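Local structure of uncharacterized protein (Listeria monocytogenes, 3MAB) at the interface of chains A and B. The protein is of unknown function but carries a TfoX C-terminal domain, a small helical fold that may serve in nucleic-acid or protein binding. Residues are numbered along the deposited sequence; one frame, centred on the assembly and turned at random. Chains: chain A/B, uncharacterized protein.

The interface of chains A and B. Residues chain A 53, 56, 67-68; chain B 4, 8-10.
A:Ser53 and A:Trp67 meet B:Glu8 in an asymmetric homodimeric patch, where the N-terminal stretch of one TfoX C-terminal domain protein lies against helices of the other, helping to join the two copies in the deposited assembly; the pairing may be a product of crystal packing. Chain A contributes helix 52-63 and the 3-10 helix 67-69, and chain B the 3-10 helix 6-8 with the loops on either side of it.

A direct polar link is made by the hydroxyl of A:Ser53, whose OG donates to the backbone O of B:Glu8 at 2.6 Å. This hydroxyl lies well above the carbonyl plane, with a C=O...donor angle of 126°, instead of in the plane of the lone pairs. OG is anti to its own carbonyl carbon (chi1 -66°), which turns it off the first turn of the helix toward chain B. Beside it, the A:Ser53 CB rests against B:Pro10, 3.7 Å from the proline CA.

The same B:Glu8 carbonyl is met by the indole of A:Trp67, whose outer rim atom CH2 comes to 3.3 Å from O and also touches the B:Glu8 CB. Within chain A the indole is sandwiched: the imidazole ND1 of A:His68 sits over the centre of one face and the CB of A:Tyr56 lies toward the rim of the other, which should limit tilting of the ring. The methyl of B:Ala4 packs against the imidazole of A:His68 and the indole rim of A:Trp67, its CB 3.5 Å from CD2 of A:His68 and 4.0 Å from CH2 of A:Trp67.

At the other end of B:Glu8, the carboxylate is carried along an extended chain (chi2 171°) and stands nearly perpendicular to the phenol ring of A:Tyr56. A water bridges the two, 2.7 Å from the phenolic OH of A:Tyr56 and 2.9 Å from OE2 of B:Glu8. It lies at the edge of the phenol, in the ring plane.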
ATOM      1  N   SER A  53      -1.240   0.031  -6.519  0.50 11.95           N
ATOM      2  CA  SER A  53      -0.332  -0.894  -5.899  0.50 11.96           C
ATOM      3  C   SER A  53      -0.950  -2.253  -5.628  0.50 11.71           C
ATOM      4  O   SER A  53      -0.257  -3.236  -5.720  0.50 12.21           O
ATOM      5  CB  SER A  53       0.208  -0.256  -4.611  0.50 13.09           C
ATOM      6  OG  SER A  53       0.979   0.859  -4.956  0.50 16.64           O
ATOM      7  N   TYR A  56      -0.942  -4.297  -8.778  1.00  8.47           N
ATOM      8  CA  TYR A  56       0.375  -4.915  -8.932  1.00  7.92           C
ATOM      9  C   TYR A  56       0.492  -6.127  -8.028  1.00  7.56           C
ATOM     10  O   TYR A  56       0.935  -7.205  -8.461  1.00  8.15           O
ATOM     11  CB  TYR A  56       1.501  -3.963  -8.556  1.00  9.09           C
ATOM     12  CG  TYR A  56       1.812  -2.870  -9.539  1.00 11.76           C
ATOM     13  CD1 TYR A  56       1.183  -2.777 -10.755  1.00 14.83           C
ATOM     14  CD2 TYR A  56       2.763  -1.955  -9.260  1.00 17.16           C
ATOM     15  CE1 TYR A  56       1.511  -1.752 -11.667  1.00 16.69           C
ATOM     16  CE2 TYR A  56       3.120  -0.929 -10.188  1.00 18.21           C
ATOM     17  CZ  TYR A  56       2.454  -0.854 -11.360  1.00 13.35           C
ATOM     18  OH  TYR A  56       2.811   0.147 -12.328  1.00 16.28           O
ATOM     19  N   TRP A  67       5.674  -8.491  -6.252  1.00 13.10           N
ATOM     20  CA  TRP A  67       5.317  -7.655  -7.367  1.00 13.94           C
ATOM     21  C   TRP A  67       6.415  -6.720  -7.874  1.00 16.10           C
ATOM     22  O   TRP A  67       6.395  -6.348  -9.043  1.00 16.50           O
ATOM     23  CB  TRP A  67       4.016  -6.879  -7.175  1.00 15.35           C
ATOM     24  CG  TRP A  67       4.041  -5.750  -6.195  1.00 16.16           C
ATOM     25  CD1 TRP A  67       3.473  -5.786  -4.961  1.00 18.83           C
ATOM     26  CD2 TRP A  67       4.548  -4.418  -6.370  1.00 19.64           C
ATOM     27  NE1 TRP A  67       3.634  -4.573  -4.335  1.00 20.27           N
ATOM     28  CE2 TRP A  67       4.275  -3.718  -5.184  1.00 23.50           C
ATOM     29  CE3 TRP A  67       5.217  -3.766  -7.399  1.00 20.20           C
ATOM     30  CZ2 TRP A  67       4.663  -2.381  -4.986  1.00 23.82           C
ATOM     31  CZ3 TRP A  67       5.614  -2.405  -7.208  1.00 26.20           C
ATOM     32  CH2 TRP A  67       5.342  -1.752  -6.000  1.00 28.10           C
ATOM     33  N   HIS A  68       7.384  -6.430  -7.021  1.00 18.67           N
ATOM     34  CA  HIS A  68       8.482  -5.532  -7.393  1.00 23.29           C
ATOM     35  C   HIS A  68       9.172  -6.111  -8.655  1.00 22.71           C
ATOM     36  O   HIS A  68       9.717  -5.362  -9.517  1.00 26.83           O
ATOM     37  CB  HIS A  68       9.492  -5.383  -6.250  1.00 25.35           C
ATOM     38  CG  HIS A  68       8.924  -4.830  -4.973  1.00 29.76           C
ATOM     39  ND1 HIS A  68       7.756  -5.293  -4.398  1.00 33.65           N
ATOM     40  CD2 HIS A  68       9.387  -3.858  -4.147  1.00 35.24           C
ATOM     41  CE1 HIS A  68       7.521  -4.622  -3.279  1.00 32.77           C
ATOM     42  NE2 HIS A  68       8.499  -3.753  -3.101  1.00 36.36           N
TER
ATOM     43  N   ALA B   4      11.362  -1.423  -7.334  1.00 29.86           N
ATOM     44  CA  ALA B   4      10.237  -0.447  -7.189  1.00 28.58           C
ATOM     45  C   ALA B   4      10.659   0.999  -6.840  1.00 27.28           C
ATOM     46  O   ALA B   4      11.667   1.235  -6.135  1.00 28.18           O
ATOM     47  CB  ALA B   4       9.247  -0.981  -6.143  1.00 27.89           C
ATOM     48  N   GLU B   8       5.486   3.893  -6.393  1.00 18.80           N
ATOM     49  CA  GLU B   8       4.761   2.656  -6.722  1.00 18.03           C
ATOM     50  C   GLU B   8       4.264   1.908  -5.469  1.00 16.26           C
ATOM     51  O   GLU B   8       3.512   0.942  -5.588  1.00 16.38           O
ATOM     52  CB  GLU B   8       5.600   1.697  -7.542  1.00 19.32           C
ATOM     53  CG  GLU B   8       5.921   2.245  -8.936  1.00 23.48           C
ATOM     54  CD  GLU B   8       6.930   1.409  -9.701  1.00 28.19           C
ATOM     55  OE1 GLU B   8       8.034   1.184  -9.164  1.00 33.62           O
ATOM     56  OE2 GLU B   8       6.661   1.041 -10.884  1.00 29.57           O
ATOM     57  N   LEU B   9       4.696   2.344  -4.301  1.00 14.48           N
ATOM     58  CA  LEU B   9       4.195   1.747  -3.055  1.00 12.78           C
ATOM     59  C   LEU B   9       2.811   2.249  -2.711  1.00 13.44           C
ATOM     60  O   LEU B   9       2.430   3.391  -3.045  1.00 14.87           O
ATOM     61  CB  LEU B   9       5.079   2.088  -1.897  1.00 13.10           C
ATOM     62  CG  LEU B   9       6.541   1.711  -2.030  1.00 13.00           C
ATOM     63  CD1 LEU B   9       7.284   2.150  -0.787  1.00 14.84           C
ATOM     64  CD2 LEU B   9       6.840   0.233  -2.367  1.00 17.69           C
ATOM     65  N   PRO B  10       2.021   1.405  -2.013  1.00 14.13           N
ATOM     66  CA  PRO B  10       0.675   1.877  -1.613  1.00 13.97           C
ATOM     67  C   PRO B  10       0.739   3.207  -0.838  1.00 13.39           C
ATOM     68  O   PRO B  10       1.637   3.384   0.019  1.00 12.34           O
ATOM     69  CB  PRO B  10       0.142   0.751  -0.720  1.00 16.59           C
ATOM     70  CG  PRO B  10       1.123  -0.347  -0.847  1.00 17.07           C
ATOM     71  CD  PRO B  10       2.340   0.075  -1.478  1.00 15.18           C
TER
HETATM   72  O   HOH W   1       4.319   2.381 -11.870  1.00 27.97           O